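Local coordinates for thioesterase superfamily protein (Shewanella loihica, PDB 2PRX) that probably hydrolyses thioesters, as a dimeric member of the hotdog-fold thioesterase superfamily whose own substrate is not established, at residues 60-65 / 102-107; 118-121 / 127-130. All coordinates share one frame; numbering follows the deposited sequence.

Contact 1 of 2, residues 60-65 / 102-107; sequences GLIASL and IDYLAP
Tyr104 reaches from the end of strand 95-104 to helix 59-78, and its side chain can be followed outward atom by atom. With CG anti to its own carbonyl carbon (chi1 -70°), the ring leans back over Ile102 as it reaches toward the helix. Beside it on the same strand, Ile102 sets CG2 over one ring face, 3.7 Å above the plane and displaced toward the rim. Further out, CE1 meets CG2 of Ile62 at 4.2 Å, a loose approach oblique to the ring. At the tip, OH lies 3.4 Å from the CB of Ala63 and makes a weak hydrogen bond to the carbonyl oxygen of Gly59, so even the polar end of the residue is turned to the helix. Ile102 completes the contact: its CD1 packs on the CB of Ala63 at 3.7 Å, giving that small methyl two neighbours from one strand. The axes of 60-65 and 102-104 approach to 10.5 Å. Within the helix, the carbonyl oxygen of Gly60 accepts both the backbone N of Ser64 and its OG, which approach from opposite faces of its plane, OG from 38° out of it. Strand 95-104 pairs through Asp103 with Arg143 of strand 142-150, while Ile102 and Asp103 join an antiparallel ladder with the second subunit; Ser64 packs on Gly60 of that subunit, so the helix too borders the dimer interface.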
ATOM      1  N   GLY A  60       3.971  -3.989  -1.045  1.00  8.37           N
ATOM      2  CA  GLY A  60       3.556  -2.761  -1.699  1.00  0.43           C
ATOM      3  C   GLY A  60       2.627  -3.015  -2.912  1.00  0.43           C
ATOM      4  O   GLY A  60       1.674  -2.292  -3.066  1.00 17.45           O
ATOM      5  N   LEU A  61       3.058  -3.988  -3.705  1.00  5.17           N
ATOM      6  CA  LEU A  61       2.267  -4.434  -4.848  1.00  9.10           C
ATOM      7  C   LEU A  61       0.910  -4.924  -4.374  1.00 13.55           C
ATOM      8  O   LEU A  61      -0.126  -4.532  -4.906  1.00  9.87           O
ATOM      9  CB  LEU A  61       2.994  -5.544  -5.634  1.00  7.04           C
ATOM     10  CG  LEU A  61       2.171  -6.048  -6.829  1.00  2.45           C
ATOM     11  CD1 LEU A  61       1.853  -4.928  -7.810  1.00 13.87           C
ATOM     12  CD2 LEU A  61       2.916  -7.166  -7.529  1.00  4.12           C
ATOM     13  N   ILE A  62       0.891  -5.775  -3.363  1.00 11.31           N
ATOM     14  CA  ILE A  62      -0.372  -6.269  -2.780  1.00 11.73           C
ATOM     15  C   ILE A  62      -1.202  -5.109  -2.295  1.00 15.53           C
ATOM     16  O   ILE A  62      -2.371  -4.937  -2.649  1.00 12.39           O
ATOM     17  CB  ILE A  62      -0.028  -7.304  -1.686  1.00  5.15           C
ATOM     18  CG1 ILE A  62       0.706  -8.492  -2.283  1.00  6.41           C
ATOM     19  CG2 ILE A  62      -1.247  -7.730  -0.895  1.00 17.23           C
ATOM     20  CD1 ILE A  62       0.831  -9.737  -1.443  1.00 11.91           C
ATOM     21  N   ALA A  63      -0.654  -4.203  -1.494  1.00  9.95           N
ATOM     22  CA  ALA A  63      -1.425  -3.043  -1.072  1.00 10.96           C
ATOM     23  C   ALA A  63      -1.881  -2.196  -2.257  1.00  7.13           C
ATOM     24  O   ALA A  63      -2.953  -1.578  -2.144  1.00 17.86           O
ATOM     25  CB  ALA A  63      -0.625  -2.165  -0.115  1.00  8.87           C
ATOM     26  N   SER A  64      -1.095  -2.182  -3.320  1.00 12.18           N
ATOM     27  CA  SER A  64      -1.404  -1.400  -4.510  1.00 12.10           C
ATOM     28  C   SER A  64      -2.654  -1.969  -5.197  1.00 10.04           C
ATOM     29  O   SER A  64      -3.497  -1.146  -5.581  1.00 13.68           O
ATOM     30  CB  SER A  64      -0.285  -1.344  -5.541  1.00 13.65           C
ATOM     31  OG  SER A  64       0.939  -0.857  -5.033  1.00 14.06           O
ATOM     32  N   LEU A  65      -2.709  -3.290  -5.323  1.00  5.09           N
ATOM     33  CA  LEU A  65      -3.839  -3.950  -6.029  1.00  2.23           C
ATOM     34  C   LEU A  65      -5.100  -3.867  -5.212  1.00  6.65           C
ATOM     35  O   LEU A  65      -6.248  -3.804  -5.720  1.00 13.11           O
ATOM     36  CB  LEU A  65      -3.460  -5.390  -6.360  1.00  2.84           C
ATOM     37  CG  LEU A  65      -2.217  -5.581  -7.248  1.00  7.61           C
ATOM     38  CD1 LEU A  65      -1.755  -7.023  -7.232  1.00 10.63           C
ATOM     39  CD2 LEU A  65      -2.514  -5.123  -8.669  1.00 11.59           C
ATOM     40  N   ILE A 102      -5.017  -2.408   6.088  1.00  7.10           N
ATOM     41  CA  ILE A 102      -4.681  -3.712   5.561  1.00  7.16           C
ATOM     42  C   ILE A 102      -3.907  -4.550   6.587  1.00 14.94           C
ATOM     43  O   ILE A 102      -2.888  -4.077   7.084  1.00 16.58           O
ATOM     44  CB  ILE A 102      -3.857  -3.613   4.268  1.00 12.99           C
ATOM     45  CG1 ILE A 102      -4.473  -2.705   3.204  1.00 23.63           C
ATOM     46  CG2 ILE A 102      -3.583  -4.991   3.689  1.00 12.02           C
ATOM     47  CD1 ILE A 102      -3.604  -2.444   1.998  1.00  9.89           C
ATOM     48  N   ASP A 103      -4.378  -5.730   6.889  1.00 13.35           N
ATOM     49  CA  ASP A 103      -3.908  -6.841   7.658  1.00 12.98           C
ATOM     50  C   ASP A 103      -3.330  -7.900   6.722  1.00 15.99           C
ATOM     51  O   ASP A 103      -4.017  -8.441   5.851  1.00  9.63           O
ATOM     52  CB  ASP A 103      -5.038  -7.461   8.489  1.00 18.43           C
ATOM     53  CG  ASP A 103      -5.795  -6.364   9.227  1.00 27.02           C
ATOM     54  OD1 ASP A 103      -5.197  -5.838  10.192  1.00 20.67           O
ATOM     55  OD2 ASP A 103      -6.934  -6.037   8.820  1.00 24.83           O
ATOM     56  N   TYR A 104      -2.063  -8.188   6.939  1.00 11.19           N
ATOM     57  CA  TYR A 104      -1.302  -9.172   6.193  1.00 12.40           C
ATOM     58  C   TYR A 104      -1.369 -10.520   6.885  1.00 16.77           C
ATOM     59  O   TYR A 104      -0.694 -10.825   7.853  1.00 11.44           O
ATOM     60  CB  TYR A 104       0.122  -8.635   6.038  1.00  6.21           C
ATOM     61  CG  TYR A 104       0.161  -7.457   5.090  1.00 10.26           C
ATOM     62  CD1 TYR A 104       0.300  -7.657   3.718  1.00 12.86           C
ATOM     63  CD2 TYR A 104       0.034  -6.166   5.548  1.00  7.91           C
ATOM     64  CE1 TYR A 104       0.328  -6.577   2.854  1.00 21.44           C
ATOM     65  CE2 TYR A 104       0.065  -5.082   4.700  1.00 13.78           C
ATOM     66  CZ  TYR A 104       0.210  -5.292   3.339  1.00 21.03           C
ATOM     67  OH  TYR A 104       0.242  -4.208   2.493  1.00 14.59           O
ATOM     68  N   LEU A 105      -2.236 -11.395   6.389  1.00  7.63           N
ATOM     69  CA  LEU A 105      -2.599 -12.615   7.086  1.00 10.03           C
ATOM     70  C   LEU A 105      -1.619 -13.746   6.828  1.00 13.57           C
ATOM     71  O   LEU A 105      -1.498 -14.666   7.643  1.00 21.47           O
ATOM     72  CB  LEU A 105      -4.044 -13.002   6.682  1.00 10.99           C
ATOM     73  CG  LEU A 105      -5.086 -11.931   6.987  1.00 12.84           C
ATOM     74  CD1 LEU A 105      -6.487 -12.336   6.535  1.00 16.33           C
ATOM     75  CD2 LEU A 105      -5.106 -11.607   8.475  1.00 34.55           C
ATOM     76  N   ALA A 106      -0.917 -13.689   5.696  1.00 19.63           N
ATOM     77  CA  ALA A 106       0.091 -14.691   5.370  1.00 13.88           C
ATOM     78  C   ALA A 106       1.025 -14.205   4.273  1.00 13.00           C
ATOM     79  O   ALA A 106       0.731 -13.253   3.544  1.00 17.79           O
ATOM     80  CB  ALA A 106      -0.580 -15.996   4.943  1.00 14.46           C
ATOM     81  N   PRO A 107       2.176 -14.858   4.130  1.00 18.03           N
ATOM     82  CA  PRO A 107       3.052 -14.547   2.997  1.00 22.71           C
ATOM     83  C   PRO A 107       2.379 -14.961   1.677  1.00 21.74           C
ATOM     84  O   PRO A 107       1.682 -15.981   1.630  1.00 14.75           O
ATOM     85  CB  PRO A 107       4.296 -15.382   3.238  1.00 16.11           C
ATOM     86  CG  PRO A 107       4.102 -16.134   4.506  1.00 15.91           C
ATOM     87  CD  PRO A 107       2.724 -15.896   5.014  1.00 18.48           C
TER

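Contact 2 of 2, residues 118-121 / 127-130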
ATOM      1  N   GLY A 118     -14.011  -8.111  -3.839  1.00 10.84           N
ATOM      2  CA  GLY A 118     -14.493  -7.030  -3.037  1.00 12.56           C
ATOM      3  C   GLY A 118     -15.911  -7.237  -2.515  1.00 13.93           C
ATOM      4  O   GLY A 118     -16.791  -7.706  -3.256  1.00 15.61           O
ATOM      5  N   GLU A 119     -16.084  -6.897  -1.250  1.00 12.38           N
ATOM      6  CA  GLU A 119     -17.376  -6.828  -0.577  1.00 12.83           C
ATOM      7  C   GLU A 119     -17.813  -5.378  -0.440  1.00 10.16           C
ATOM      8  O   GLU A 119     -17.109  -4.525   0.082  1.00 11.45           O
ATOM      9  CB  GLU A 119     -17.310  -7.525   0.774  1.00 21.09           C
ATOM     10  CG  GLU A 119     -18.563  -7.713   1.571  1.00 23.53           C
ATOM     11  CD  GLU A 119     -19.872  -7.637   0.818  1.00 31.61           C
ATOM     12  OE1 GLU A 119     -19.878  -7.953  -0.404  1.00 30.79           O
ATOM     13  OE2 GLU A 119     -20.884  -7.245   1.438  1.00 38.11           O
ATOM     14  N   ILE A 120     -19.017  -5.066  -0.947  1.00 10.36           N
ATOM     15  CA  ILE A 120     -19.510  -3.726  -0.715  1.00  4.88           C
ATOM     16  C   ILE A 120     -20.202  -3.598   0.635  1.00 13.98           C
ATOM     17  O   ILE A 120     -21.267  -4.162   0.850  1.00 13.89           O
ATOM     18  CB  ILE A 120     -20.524  -3.298  -1.795  1.00 13.66           C
ATOM     19  CG1 ILE A 120     -19.955  -3.274  -3.203  1.00 20.15           C
ATOM     20  CG2 ILE A 120     -21.095  -1.973  -1.336  1.00 11.17           C
ATOM     21  CD1 ILE A 120     -18.703  -2.445  -3.369  1.00 16.96           C
ATOM     22  N   LYS A 121     -19.601  -2.849   1.566  1.00 13.24           N
ATOM     23  CA  LYS A 121     -20.224  -2.784   2.887  1.00 12.63           C
ATOM     24  C   LYS A 121     -21.198  -1.632   3.049  1.00 17.39           C
ATOM     25  O   LYS A 121     -22.017  -1.678   3.978  1.00 34.94           O
ATOM     26  CB  LYS A 121     -19.120  -2.703   3.942  1.00 11.00           C
ATOM     27  CG  LYS A 121     -17.887  -3.538   3.623  1.00 15.07           C
ATOM     28  CD  LYS A 121     -18.214  -5.006   3.407  1.00 14.74           C
ATOM     29  CE  LYS A 121     -18.584  -5.658   4.745  1.00 17.75           C
ATOM     30  NZ  LYS A 121     -18.526  -7.137   4.725  1.00 15.22           N
ATOM     31  N   LYS A 127     -19.492   8.187  -1.407  1.00 14.01           N
ATOM     32  CA  LYS A 127     -18.686   7.409  -0.482  1.00 13.69           C
ATOM     33  C   LYS A 127     -19.143   5.955  -0.374  1.00 14.18           C
ATOM     34  O   LYS A 127     -20.288   5.691   0.023  1.00 10.57           O
ATOM     35  CB  LYS A 127     -18.716   8.060   0.907  1.00 14.88           C
ATOM     36  CG  LYS A 127     -17.753   7.403   1.887  1.00 22.18           C
ATOM     37  CD  LYS A 127     -17.948   7.888   3.312  1.00 17.64           C
ATOM     38  CE  LYS A 127     -18.289   6.751   4.245  1.00 16.30           C
ATOM     39  NZ  LYS A 127     -17.200   5.741   4.342  1.00 40.04           N
ATOM     40  N   VAL A 128     -18.249   5.046  -0.726  1.00 10.17           N
ATOM     41  CA  VAL A 128     -18.365   3.602  -0.599  1.00  5.69           C
ATOM     42  C   VAL A 128     -17.353   3.092   0.441  1.00 12.80           C
ATOM     43  O   VAL A 128     -16.228   3.597   0.483  1.00 16.95           O
ATOM     44  CB  VAL A 128     -18.112   2.843  -1.910  1.00 12.92           C
ATOM     45  CG1 VAL A 128     -18.781   1.470  -1.917  1.00 15.11           C
ATOM     46  CG2 VAL A 128     -18.600   3.667  -3.091  1.00 22.08           C
ATOM     47  N   VAL A 129     -17.807   2.136   1.229  1.00  9.38           N
ATOM     48  CA  VAL A 129     -16.964   1.361   2.141  1.00 10.67           C
ATOM     49  C   VAL A 129     -16.815  -0.045   1.580  1.00 18.77           C
ATOM     50  O   VAL A 129     -17.773  -0.732   1.194  1.00  9.34           O
ATOM     51  CB  VAL A 129     -17.506   1.356   3.575  1.00 16.88           C
ATOM     52  CG1 VAL A 129     -16.774   0.333   4.428  1.00 11.79           C
ATOM     53  CG2 VAL A 129     -17.342   2.732   4.215  1.00 17.96           C
ATOM     54  N   VAL A 130     -15.575  -0.514   1.473  1.00 11.37           N
ATOM     55  CA  VAL A 130     -15.382  -1.759   0.744  1.00  7.94           C
ATOM     56  C   VAL A 130     -14.449  -2.707   1.495  1.00 13.35           C
ATOM     57  O   VAL A 130     -13.458  -2.217   2.036  1.00 18.30           O
ATOM     58  CB  VAL A 130     -14.780  -1.580  -0.661  1.00  4.55           C
ATOM     59  CG1 VAL A 130     -15.004  -2.876  -1.434  1.00 11.92           C
ATOM     60  CG2 VAL A 130     -15.321  -0.387  -1.424  1.00  4.37           C
TER
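The backbone N of Lys121 donates to the carbonyl oxygen of Val129 at 2.8 Å, the one hydrogen bond between residues 118-121 and 127-130. It is moderately bent, 151° at the hydrogen, and the donor is tilted 28° from the carbonyl plane. One step along, Ile120 and Val130 form an antiparallel non-hydrogen-bonded pair with CA atoms 4.8 Å apart, and the CA of Val130 offers a C-H contact to the O of Glu119 at 3.3 Å. That same oxygen lies only 3.1 Å from CG1 of Val130, a close, perhaps slightly strained approach; standing anti to the backbone N (chi1 -164°) puts CG1 on this side. On the face shared by Ile120, Val128 and Val130, CD1 of Ile120 is 4.2 Å from CG1 of Val128 and equally far from CG1 of Val130, bridging the two valines. This apolar face is turned to helix 59-78, where Ala77 touches both Ile120 and Val128. On the other face, CB of Lys121 rests 3.9 Å from CG1 of Val129, and the two side chains cross at about a right angle. The lysine chain then bends at chi2 and chi3, its NZ making a weak, long ion pair with Glu131. The arrangement is that of a twisted antiparallel beta hairpin, here supplying two central strands of the hotdog sheet that wraps round its long helix.

In the fold
From the N terminus the chain lays down strands 34-36 and 39-44, then forms helix 59-78. Contact 1 closes the first loop, whose 36 residues include the rest of the helix and much of strand 95-104, with a disordered part between. Contact 2 opens only afterwards and closes a far shorter hairpin, with five residues between its segments and the tip partly disordered. The two loops therefore follow in series, neither nesting nor crossing. Their centres lie 18 Å apart without touching, yet both belong to one helix-and-sheet unit: contact 1 packs the start of the helix against the strand that is outermost in this chain, whereas contact 2 joins neighbouring strands inside the sheet, farther along that helix.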